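Flagellin hook IN motif family (PDB 6XI1) probably serves as a calcium-binding extender of a bacterial RTX adhesin, a string of tandem beta-sandwich repeats that projects the adhesin toward its target. Local coordinates at residues A25-S30 with T116-T121; F63-G68 with I80-A85; G84-N89 with V120-T125. One frame throughout, in Å; residues are numbered along the deposited sequence.

Contact 1 of 3, residues A25-S30 with T116-T121; sequences AVITGS and TTHTVT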
ATOM      1  N   ALA A  25     -61.583  28.466 -63.143  1.00 54.88           N
ATOM      2  CA  ALA A  25     -60.715  29.591 -62.720  1.00 51.13           C
ATOM      3  C   ALA A  25     -59.253  29.259 -63.043  1.00 51.03           C
ATOM      4  O   ALA A  25     -58.909  28.065 -63.211  1.00 57.06           O
ATOM      5  CB  ALA A  25     -60.901  29.893 -61.261  1.00 51.88           C
ATOM      6  N   VAL A  26     -58.421  30.286 -63.198  1.00 46.83           N
ATOM      7  CA  VAL A  26     -56.938  30.136 -63.236  1.00 49.49           C
ATOM      8  C   VAL A  26     -56.441  30.695 -61.896  1.00 48.55           C
ATOM      9  O   VAL A  26     -56.691  31.885 -61.580  1.00 42.38           O
ATOM     10  CB  VAL A  26     -56.287  30.781 -64.477  1.00 54.44           C
ATOM     11  CG1 VAL A  26     -56.691  32.234 -64.637  1.00 62.80           C
ATOM     12  CG2 VAL A  26     -54.764  30.664 -64.491  1.00 51.72           C
ATOM     13  N   ILE A  27     -55.901  29.802 -61.068  1.00 45.75           N
ATOM     14  CA  ILE A  27     -55.350  30.120 -59.724  1.00 39.83           C
ATOM     15  C   ILE A  27     -53.834  30.063 -59.849  1.00 41.24           C
ATOM     16  O   ILE A  27     -53.309  29.087 -60.384  1.00 43.93           O
ATOM     17  CB  ILE A  27     -55.886  29.150 -58.659  1.00 43.83           C
ATOM     18  CG1 ILE A  27     -57.414  29.157 -58.609  1.00 41.53           C
ATOM     19  CG2 ILE A  27     -55.268  29.475 -57.295  1.00 44.46           C
ATOM     20  CD1 ILE A  27     -58.018  27.982 -57.886  1.00 42.00           C
ATOM     21  N   THR A  28     -53.159  31.115 -59.413  1.00 41.74           N
ATOM     22  CA  THR A  28     -51.687  31.270 -59.506  1.00 39.79           C
ATOM     23  C   THR A  28     -51.219  31.979 -58.238  1.00 35.39           C
ATOM     24  O   THR A  28     -52.082  32.309 -57.400  1.00 43.39           O
ATOM     25  CB  THR A  28     -51.306  32.059 -60.766  1.00 46.28           C
ATOM     26  OG1 THR A  28     -52.017  33.295 -60.681  1.00 45.11           O
ATOM     27  CG2 THR A  28     -51.640  31.352 -62.063  1.00 47.65           C
ATOM     28  N   GLY A  29     -49.917  32.258 -58.141  1.00 34.88           N
ATOM     29  CA  GLY A  29     -49.294  32.985 -57.011  1.00 38.49           C
ATOM     30  C   GLY A  29     -48.462  32.044 -56.142  1.00 35.67           C
ATOM     31  O   GLY A  29     -48.038  30.979 -56.654  1.00 34.48           O
ATOM     32  N   SER A  30     -48.266  32.375 -54.872  1.00 36.70           N
ATOM     33  CA  SER A  30     -47.434  31.541 -53.964  1.00 37.25           C
ATOM     34  C   SER A  30     -48.294  30.386 -53.442  1.00 31.25           C
ATOM     35  O   SER A  30     -49.340  30.613 -52.784  1.00 30.21           O
ATOM     36  CB  SER A  30     -46.731  32.324 -52.866  1.00 40.22           C
ATOM     37  OG  SER A  30     -47.494  33.422 -52.433  1.00 52.74           O
ATOM     38  N   THR A 116     -63.137  25.538 -58.521  1.00 43.97           N
ATOM     39  CA  THR A 116     -61.791  25.243 -59.069  1.00 44.15           C
ATOM     40  C   THR A 116     -60.806  25.145 -57.892  1.00 44.93           C
ATOM     41  O   THR A 116     -60.809  26.034 -57.022  1.00 43.72           O
ATOM     42  CB  THR A 116     -61.336  26.294 -60.076  1.00 46.69           C
ATOM     43  OG1 THR A 116     -62.408  26.532 -60.995  1.00 55.01           O
ATOM     44  CG2 THR A 116     -60.073  25.857 -60.785  1.00 48.05           C
ATOM     45  N   THR A 117     -60.010  24.079 -57.843  1.00 46.03           N
ATOM     46  CA  THR A 117     -59.164  23.766 -56.666  1.00 44.51           C
ATOM     47  C   THR A 117     -57.705  24.086 -56.982  1.00 41.10           C
ATOM     48  O   THR A 117     -57.294  24.085 -58.148  1.00 42.25           O
ATOM     49  CB  THR A 117     -59.296  22.315 -56.180  1.00 46.71           C
ATOM     50  OG1 THR A 117     -58.916  21.510 -57.294  1.00 45.53           O
ATOM     51  CG2 THR A 117     -60.679  21.970 -55.677  1.00 45.28           C
ATOM     52  N   HIS A 118     -56.953  24.383 -55.932  1.00 37.70           N
ATOM     53  CA  HIS A 118     -55.488  24.534 -56.009  1.00 32.53           C
ATOM     54  C   HIS A 118     -54.903  23.939 -54.731  1.00 28.53           C
ATOM     55  O   HIS A 118     -55.576  24.020 -53.685  1.00 31.71           O
ATOM     56  CB  HIS A 118     -55.116  26.003 -56.195  1.00 31.84           C
ATOM     57  CG  HIS A 118     -53.745  26.191 -56.739  1.00 32.54           C
ATOM     58  ND1 HIS A 118     -53.466  26.034 -58.064  1.00 32.69           N
ATOM     59  CD2 HIS A 118     -52.579  26.534 -56.147  1.00 32.88           C
ATOM     60  CE1 HIS A 118     -52.180  26.258 -58.283  1.00 35.03           C
ATOM     61  NE2 HIS A 118     -51.612  26.592 -57.116  1.00 31.44           N
ATOM     62  N   THR A 119     -53.662  23.482 -54.810  1.00 33.06           N
ATOM     63  CA  THR A 119     -52.953  22.898 -53.644  1.00 34.24           C
ATOM     64  C   THR A 119     -51.827  23.826 -53.200  1.00 28.89           C
ATOM     65  O   THR A 119     -51.067  24.295 -54.048  1.00 29.94           O
ATOM     66  CB  THR A 119     -52.460  21.487 -53.971  1.00 37.47           C
ATOM     67  OG1 THR A 119     -53.601  20.761 -54.418  1.00 40.66           O
ATOM     68  CG2 THR A 119     -51.863  20.791 -52.768  1.00 36.86           C
ATOM     69  N   VAL A 120     -51.760  24.067 -51.898  1.00 29.60           N
ATOM     70  CA  VAL A 120     -50.593  24.703 -51.222  1.00 28.66           C
ATOM     71  C   VAL A 120     -49.771  23.573 -50.590  1.00 27.72           C
ATOM     72  O   VAL A 120     -50.379  22.750 -49.882  1.00 29.01           O
ATOM     73  CB  VAL A 120     -51.047  25.740 -50.179  1.00 33.66           C
ATOM     74  CG1 VAL A 120     -49.854  26.343 -49.426  1.00 35.55           C
ATOM     75  CG2 VAL A 120     -51.892  26.833 -50.837  1.00 37.60           C
ATOM     76  N   THR A 121     -48.459  23.573 -50.849  1.00 28.29           N
ATOM     77  CA  THR A 121     -47.491  22.546 -50.386  1.00 27.63           C
ATOM     78  C   THR A 121     -46.563  23.177 -49.348  1.00 26.51           C
ATOM     79  O   THR A 121     -45.804  24.129 -49.708  1.00 27.59           O
ATOM     80  CB  THR A 121     -46.730  21.973 -51.584  1.00 31.85           C
ATOM     81  OG1 THR A 121     -47.753  21.477 -52.448  1.00 31.59           O
ATOM     82  CG2 THR A 121     -45.751  20.859 -51.252  1.00 32.53           C
TER
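T116 meets A25 with both branches of its side chain. Its hydroxyl lies beside its own backbone N (chi1 -47°), and from there OG1 accepts a hydrogen bond from A25 N at 3.0 Å, with an N-H...O angle of 148°. The same oxygen is hydrogen-bonded to OD2 of D114, so two partners hold it, while the methyl CG2 rests 3.5 Å from A25 O. Threonine suits a place that needs a polar and an apolar branch side by side. A25 touches D54, a calcium ligand, and a calcium ion lies about 5 Å from the side chain of T116, probably in the same site. I27 CD1 comes up against the backbone of T116, 3.5 Å from T116 O.

T117 turns its side chain away, onto T109, as alternation along an extended strand requires. Strand 26-36 is bonded here to strand 43-53 and strand 117-125 to strand 103-111, yet the two face each other through A25, I27, T116 and H118 near the domain surface, as layers of a cadherin-like beta-sandwich do.

H118 is the next to face inward. I27 slides past it in the opposite direction, laying its methyl CG2 over one face of the imidazole, 4.1 Å from the ring centroid, and 3.6 Å from H118 CB. Branched isoleucine offers CG2 to the ring and CD1 to T116 at once, while H118 NE2 is hydrogen-bonded to OD2 of D31.

Contact 2 of 3, residues F63-G68 with I80-A85; sequences FQAGNG and ITEGGA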
ATOM      1  N   PHE A  63     -62.011  33.475 -53.611  1.00 42.87           N
ATOM      2  CA  PHE A  63     -61.846  32.190 -52.878  1.00 41.63           C
ATOM      3  C   PHE A  63     -62.986  32.000 -51.874  1.00 40.05           C
ATOM      4  O   PHE A  63     -63.505  32.984 -51.317  1.00 45.30           O
ATOM      5  CB  PHE A  63     -60.484  32.134 -52.182  1.00 41.02           C
ATOM      6  CG  PHE A  63     -59.338  32.044 -53.148  1.00 38.51           C
ATOM      7  CD1 PHE A  63     -58.954  30.823 -53.669  1.00 36.73           C
ATOM      8  CD2 PHE A  63     -58.671  33.184 -53.576  1.00 37.80           C
ATOM      9  CE1 PHE A  63     -57.899  30.741 -54.563  1.00 36.30           C
ATOM     10  CE2 PHE A  63     -57.633  33.097 -54.488  1.00 35.04           C
ATOM     11  CZ  PHE A  63     -57.251  31.877 -54.985  1.00 39.23           C
ATOM     12  N   GLN A  64     -63.385  30.744 -51.659  1.00 44.52           N
ATOM     13  CA  GLN A  64     -64.159  30.351 -50.452  1.00 42.20           C
ATOM     14  C   GLN A  64     -63.230  30.545 -49.252  1.00 44.17           C
ATOM     15  O   GLN A  64     -62.115  29.988 -49.273  1.00 41.36           O
ATOM     16  CB  GLN A  64     -64.649  28.909 -50.549  1.00 43.37           C
ATOM     17  CG  GLN A  64     -65.461  28.631 -51.796  1.00 45.22           C
ATOM     18  CD  GLN A  64     -66.065  27.249 -51.792  1.00 47.26           C
ATOM     19  OE1 GLN A  64     -66.605  26.790 -50.787  1.00 47.94           O
ATOM     20  NE2 GLN A  64     -65.987  26.592 -52.938  1.00 39.47           N
ATOM     21  N   ALA A  65     -63.640  31.364 -48.293  1.00 43.21           N
ATOM     22  CA  ALA A  65     -62.860  31.676 -47.078  1.00 42.28           C
ATOM     23  C   ALA A  65     -62.988  30.504 -46.095  1.00 47.87           C
ATOM     24  O   ALA A  65     -64.139  30.046 -45.848  1.00 45.51           O
ATOM     25  CB  ALA A  65     -63.335  32.970 -46.467  1.00 44.61           C
ATOM     26  N   GLY A  66     -61.859  30.031 -45.558  1.00 43.64           N
ATOM     27  CA  GLY A  66     -61.844  29.086 -44.421  1.00 47.17           C
ATOM     28  C   GLY A  66     -60.634  28.168 -44.452  1.00 45.16           C
ATOM     29  O   GLY A  66     -59.586  28.597 -44.978  1.00 39.88           O
ATOM     30  N   ASN A  67     -60.794  26.934 -43.952  1.00 42.34           N
ATOM     31  CA  ASN A  67     -59.685  25.955 -43.775  1.00 41.15           C
ATOM     32  C   ASN A  67     -59.484  25.226 -45.104  1.00 37.49           C
ATOM     33  O   ASN A  67     -60.479  24.826 -45.697  1.00 42.55           O
ATOM     34  CB  ASN A  67     -59.954  24.993 -42.610  1.00 37.53           C
ATOM     35  CG  ASN A  67     -59.487  25.548 -41.280  1.00 42.65           C
ATOM     36  OD1 ASN A  67     -60.226  26.218 -40.572  1.00 44.00           O
ATOM     37  ND2 ASN A  67     -58.233  25.305 -40.936  1.00 45.16           N
ATOM     38  N   GLY A  68     -58.250  25.092 -45.579  1.00 32.12           N
ATOM     39  CA  GLY A  68     -57.926  24.195 -46.699  1.00 35.36           C
ATOM     40  C   GLY A  68     -58.061  22.739 -46.263  1.00 36.54           C
ATOM     41  O   GLY A  68     -57.917  22.470 -45.052  1.00 39.34           O
ATOM     42  N   ILE A  80     -57.577  30.246 -45.592  1.00 33.42           N
ATOM     43  CA  ILE A  80     -57.464  31.219 -46.714  1.00 30.55           C
ATOM     44  C   ILE A  80     -58.619  32.234 -46.612  1.00 33.96           C
ATOM     45  O   ILE A  80     -59.710  31.852 -46.168  1.00 31.64           O
ATOM     46  CB  ILE A  80     -57.401  30.495 -48.071  1.00 31.06           C
ATOM     47  CG1 ILE A  80     -56.883  31.416 -49.180  1.00 33.48           C
ATOM     48  CG2 ILE A  80     -58.738  29.857 -48.425  1.00 32.30           C
ATOM     49  CD1 ILE A  80     -56.408  30.708 -50.434  1.00 32.87           C
ATOM     50  N   THR A  81     -58.341  33.502 -46.917  1.00 34.28           N
ATOM     51  CA  THR A  81     -59.360  34.586 -47.012  1.00 36.26           C
ATOM     52  C   THR A  81     -59.994  34.567 -48.413  1.00 39.53           C
ATOM     53  O   THR A  81     -59.395  33.994 -49.344  1.00 35.22           O
ATOM     54  CB  THR A  81     -58.755  35.962 -46.700  1.00 34.67           C
ATOM     55  OG1 THR A  81     -57.904  36.262 -47.797  1.00 32.81           O
ATOM     56  CG2 THR A  81     -57.971  36.027 -45.407  1.00 35.07           C
ATOM     57  N   GLU A  82     -61.148  35.236 -48.569  1.00 41.13           N
ATOM     58  CA  GLU A  82     -61.763  35.532 -49.900  1.00 43.35           C
ATOM     59  C   GLU A  82     -60.703  36.090 -50.857  1.00 33.68           C
ATOM     60  O   GLU A  82     -60.726  35.736 -52.046  1.00 32.73           O
ATOM     61  CB  GLU A  82     -62.904  36.544 -49.769  1.00 49.07           C
ATOM     62  CG  GLU A  82     -63.971  36.143 -48.770  1.00 54.92           C
ATOM     63  CD  GLU A  82     -65.210  37.017 -48.818  1.00 65.67           C
ATOM     64  OE1 GLU A  82     -65.683  37.331 -49.939  1.00 62.89           O
ATOM     65  OE2 GLU A  82     -65.683  37.394 -47.732  1.00 75.75           O
ATOM     66  N   GLY A  83     -59.785  36.924 -50.351  1.00 35.36           N
ATOM     67  CA  GLY A  83     -58.756  37.609 -51.162  1.00 35.39           C
ATOM     68  C   GLY A  83     -57.608  36.705 -51.562  1.00 37.35           C
ATOM     69  O   GLY A  83     -56.746  37.155 -52.342  1.00 36.85           O
ATOM     70  N   GLY A  84     -57.565  35.474 -51.036  1.00 37.94           N
ATOM     71  CA  GLY A  84     -56.559  34.459 -51.418  1.00 34.42           C
ATOM     72  C   GLY A  84     -55.341  34.470 -50.507  1.00 31.05           C
ATOM     73  O   GLY A  84     -54.308  33.879 -50.887  1.00 31.39           O
ATOM     74  N   ALA A  85     -55.415  35.161 -49.376  1.00 30.88           N
ATOM     75  CA  ALA A  85     -54.307  35.220 -48.400  1.00 31.93           C
ATOM     76  C   ALA A  85     -54.419  33.991 -47.495  1.00 27.89           C
ATOM     77  O   ALA A  85     -55.353  33.978 -46.678  1.00 29.41           O
ATOM     78  CB  ALA A  85     -54.322  36.488 -47.598  1.00 32.18           C
TER
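F63 carries its ring beside its own backbone N (chi1 -68°), and I80 extends CG1 anti to its N (chi1 -163°); together these torsions bring the methyl CD1 of I80 over one face of the phenyl ring, 4.3 Å from its centroid, in a CH-pi contact displaced toward the rim. The same ring has the carbonyl oxygen of E82 at its edge, close to its plane, and comes obliquely against G84, with CD2 only 3.3 Å from G84 CA. Glycine fits there doubly: it bears no side chain to hold the ring off, and it readily takes the positive phi that ends the type I turn T81-G84.

Main-chain bonds set this register. F63 N gives its hydrogen to a lone pair of E82 O at 3.0 Å, and in return E82 CA offers a C-H to F63 O. Further along, G66 and I80 form an antiparallel hydrogen-bonded pair, G66 N to I80 O at 2.9 Å and I80 N to G66 O at 2.7 Å, which joins strands 66-70 and 77-80 of the hairpin. A65, small and exposed, sets its CB against E82 CG. T81 braces the turn from within: its OG1 accepts a bond from A85 N at 3.1 Å, and a weak one from G83 N.

L50 packs on both F63 and I80, and V52 on F63, joining them to strand 43-53. With three main-chain bonds serving polar groups of F63, G66, I80 and E82, the side chains of F63 and I80 can meet through carbon alone, as suits buried residues.

Contact 3 of 3, residues G84-N89 with V120-T125; sequences GAWTYN and VTITIT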
ATOM      1  N   GLY A  84     -57.565  35.474 -51.036  1.00 37.94           N
ATOM      2  CA  GLY A  84     -56.559  34.459 -51.418  1.00 34.42           C
ATOM      3  C   GLY A  84     -55.341  34.470 -50.507  1.00 31.05           C
ATOM      4  O   GLY A  84     -54.308  33.879 -50.887  1.00 31.39           O
ATOM      5  N   ALA A  85     -55.415  35.161 -49.376  1.00 30.88           N
ATOM      6  CA  ALA A  85     -54.307  35.220 -48.400  1.00 31.93           C
ATOM      7  C   ALA A  85     -54.419  33.991 -47.495  1.00 27.89           C
ATOM      8  O   ALA A  85     -55.353  33.978 -46.678  1.00 29.41           O
ATOM      9  CB  ALA A  85     -54.322  36.488 -47.598  1.00 32.18           C
ATOM     10  N   TRP A  86     -53.484  33.043 -47.639  1.00 29.13           N
ATOM     11  CA  TRP A  86     -53.430  31.794 -46.831  1.00 27.70           C
ATOM     12  C   TRP A  86     -52.343  31.898 -45.756  1.00 25.83           C
ATOM     13  O   TRP A  86     -51.323  32.604 -45.934  1.00 24.03           O
ATOM     14  CB  TRP A  86     -53.270  30.520 -47.683  1.00 25.89           C
ATOM     15  CG  TRP A  86     -52.054  30.449 -48.545  1.00 24.62           C
ATOM     16  CD1 TRP A  86     -51.998  30.669 -49.878  1.00 25.05           C
ATOM     17  CD2 TRP A  86     -50.722  30.049 -48.150  1.00 27.91           C
ATOM     18  NE1 TRP A  86     -50.730  30.502 -50.347  1.00 28.24           N
ATOM     19  CE2 TRP A  86     -49.922  30.105 -49.310  1.00 28.21           C
ATOM     20  CE3 TRP A  86     -50.143  29.639 -46.943  1.00 26.57           C
ATOM     21  CZ2 TRP A  86     -48.565  29.787 -49.299  1.00 28.56           C
ATOM     22  CZ3 TRP A  86     -48.796  29.348 -46.927  1.00 23.55           C
ATOM     23  CH2 TRP A  86     -48.022  29.421 -48.079  1.00 25.88           C
ATOM     24  N   THR A  87     -52.648  31.264 -44.632  1.00 27.61           N
ATOM     25  CA  THR A  87     -51.781  31.163 -43.442  1.00 29.15           C
ATOM     26  C   THR A  87     -51.695  29.680 -43.090  1.00 28.78           C
ATOM     27  O   THR A  87     -52.739  29.069 -42.871  1.00 27.18           O
ATOM     28  CB  THR A  87     -52.336  31.990 -42.279  1.00 31.70           C
ATOM     29  OG1 THR A  87     -52.510  33.302 -42.814  1.00 31.86           O
ATOM     30  CG2 THR A  87     -51.438  32.000 -41.056  1.00 31.10           C
ATOM     31  N   TYR A  88     -50.477  29.160 -43.021  1.00 27.96           N
ATOM     32  CA  TYR A  88     -50.202  27.819 -42.445  1.00 28.78           C
ATOM     33  C   TYR A  88     -49.701  28.008 -41.011  1.00 27.78           C
ATOM     34  O   TYR A  88     -48.826  28.880 -40.783  1.00 24.50           O
ATOM     35  CB  TYR A  88     -49.193  27.066 -43.306  1.00 28.31           C
ATOM     36  CG  TYR A  88     -48.731  25.779 -42.681  1.00 28.68           C
ATOM     37  CD1 TYR A  88     -49.427  24.593 -42.893  1.00 28.12           C
ATOM     38  CD2 TYR A  88     -47.614  25.753 -41.865  1.00 29.26           C
ATOM     39  CE1 TYR A  88     -48.986  23.395 -42.344  1.00 31.12           C
ATOM     40  CE2 TYR A  88     -47.196  24.568 -41.274  1.00 29.62           C
ATOM     41  CZ  TYR A  88     -47.864  23.383 -41.536  1.00 29.42           C
ATOM     42  OH  TYR A  88     -47.435  22.199 -40.984  1.00 29.31           O
ATOM     43  N   ASN A  89     -50.261  27.221 -40.089  1.00 30.74           N
ATOM     44  CA  ASN A  89     -49.860  27.187 -38.656  1.00 33.01           C
ATOM     45  C   ASN A  89     -49.643  25.727 -38.240  1.00 28.29           C
ATOM     46  O   ASN A  89     -50.442  24.885 -38.626  1.00 31.08           O
ATOM     47  CB  ASN A  89     -50.904  27.822 -37.733  1.00 36.67           C
ATOM     48  CG  ASN A  89     -50.952  29.324 -37.869  1.00 36.66           C
ATOM     49  OD1 ASN A  89     -49.931  30.005 -37.808  1.00 40.52           O
ATOM     50  ND2 ASN A  89     -52.135  29.848 -38.107  1.00 40.20           N
ATOM     51  N   VAL A 120     -51.760  24.067 -51.898  1.00 29.60           N
ATOM     52  CA  VAL A 120     -50.593  24.703 -51.222  1.00 28.66           C
ATOM     53  C   VAL A 120     -49.771  23.573 -50.590  1.00 27.72           C
ATOM     54  O   VAL A 120     -50.379  22.750 -49.882  1.00 29.01           O
ATOM     55  CB  VAL A 120     -51.047  25.740 -50.179  1.00 33.66           C
ATOM     56  CG1 VAL A 120     -49.854  26.343 -49.426  1.00 35.55           C
ATOM     57  CG2 VAL A 120     -51.892  26.833 -50.837  1.00 37.60           C
ATOM     58  N   THR A 121     -48.459  23.573 -50.849  1.00 28.29           N
ATOM     59  CA  THR A 121     -47.491  22.546 -50.386  1.00 27.63           C
ATOM     60  C   THR A 121     -46.563  23.177 -49.348  1.00 26.51           C
ATOM     61  O   THR A 121     -45.804  24.129 -49.708  1.00 27.59           O
ATOM     62  CB  THR A 121     -46.730  21.973 -51.584  1.00 31.85           C
ATOM     63  OG1 THR A 121     -47.753  21.477 -52.448  1.00 31.59           O
ATOM     64  CG2 THR A 121     -45.751  20.859 -51.252  1.00 32.53           C
ATOM     65  N   ILE A 122     -46.625  22.676 -48.118  1.00 23.59           N
ATOM     66  CA  ILE A 122     -45.805  23.175 -46.980  1.00 23.07           C
ATOM     67  C   ILE A 122     -44.764  22.095 -46.664  1.00 25.76           C
ATOM     68  O   ILE A 122     -45.146  20.914 -46.542  1.00 22.61           O
ATOM     69  CB  ILE A 122     -46.698  23.505 -45.769  1.00 24.85           C
ATOM     70  CG1 ILE A 122     -47.814  24.494 -46.110  1.00 25.15           C
ATOM     71  CG2 ILE A 122     -45.866  23.995 -44.606  1.00 26.53           C
ATOM     72  CD1 ILE A 122     -47.297  25.827 -46.625  1.00 26.84           C
ATOM     73  N   THR A 123     -43.489  22.469 -46.604  1.00 23.41           N
ATOM     74  CA  THR A 123     -42.392  21.605 -46.107  1.00 24.09           C
ATOM     75  C   THR A 123     -41.972  22.064 -44.708  1.00 25.22           C
ATOM     76  O   THR A 123     -41.600  23.265 -44.517  1.00 24.36           O
ATOM     77  CB  THR A 123     -41.198  21.609 -47.066  1.00 25.14           C
ATOM     78  OG1 THR A 123     -41.698  21.233 -48.357  1.00 25.70           O
ATOM     79  CG2 THR A 123     -40.108  20.666 -46.602  1.00 27.07           C
ATOM     80  N   ILE A 124     -41.967  21.122 -43.766  1.00 21.86           N
ATOM     81  CA  ILE A 124     -41.466  21.295 -42.384  1.00 22.75           C
ATOM     82  C   ILE A 124     -40.091  20.630 -42.341  1.00 24.06           C
ATOM     83  O   ILE A 124     -40.011  19.485 -42.766  1.00 25.43           O
ATOM     84  CB  ILE A 124     -42.403  20.660 -41.346  1.00 24.16           C
ATOM     85  CG1 ILE A 124     -43.860  21.081 -41.523  1.00 25.41           C
ATOM     86  CG2 ILE A 124     -41.912  20.963 -39.950  1.00 23.27           C
ATOM     87  CD1 ILE A 124     -44.812  20.129 -40.870  1.00 26.42           C
ATOM     88  N   THR A 125     -39.069  21.337 -41.880  1.00 22.07           N
ATOM     89  CA  THR A 125     -37.687  20.782 -41.762  1.00 22.82           C
ATOM     90  C   THR A 125     -37.309  20.667 -40.280  1.00 20.22           C
ATOM     91  O   THR A 125     -37.525  21.612 -39.547  1.00 19.89           O
ATOM     92  CB  THR A 125     -36.644  21.572 -42.568  1.00 24.90           C
ATOM     93  OG1 THR A 125     -37.051  21.522 -43.931  1.00 24.66           O
ATOM     94  CG2 THR A 125     -35.259  20.975 -42.468  1.00 25.28           C
TER
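V120 sits like a two-pronged bump on the flat indole of W86. Its CG1 stands over the six-membered ring, 3.7 Å from the centroid, and its CG2 lies toward the pyrrole part, 3.9 Å from W86 NE1, so the two prongs reach both rings of the indole. Beside it, I122 fills the groove between the two aromatic residues. Its chi2 of -60° folds CD1 back to W86 CZ3 at 3.8 Å, while CG2 is planted over the centre of the Y88 ring, 3.5 Å away and 8° from the normal, and CG1 presses on Y88 CD1 at 3.6 Å. One branched residue thus touches both rings. I124 comes in at about a right angle to the tyrosine, with CD1 against Y88 OH at 3.3 Å.

The polar atoms of these large side chains are not wasted: W86 NE1 bonds to S30 O and Y88 OH to E106 OE1, which makes tryptophan and tyrosine acceptable in a buried layer. The axes of strands 85-89 and 120-125 come within 9.7 Å, their directions differing by 29°, a separation and twist characteristic of the face-to-face packed sheets of a beta-sandwich, here the first cadherin-like repeat.

From the N terminus, the chain starts contact 1 on strand 26-36 and completes it only at 116-121, enclosing most of the repeat. Within that span, contact 2 closes a short hairpin loop between 63-68 and 80-85, and so is nested in contact 1. Contact 3 sets out from the end of contact 2, sharing G84 and A85 with it; it therefore begins inside the span of contact 1 but runs on slightly past its end, crossing it on strand 117-125, where the two share V120 and T121. Packing also links them: I27 CG2 lies on F63 CZ, and I80 CG1 on W86 CB. Together they tie the first and last strands of the repeat to its central hairpin and to strand 85-91.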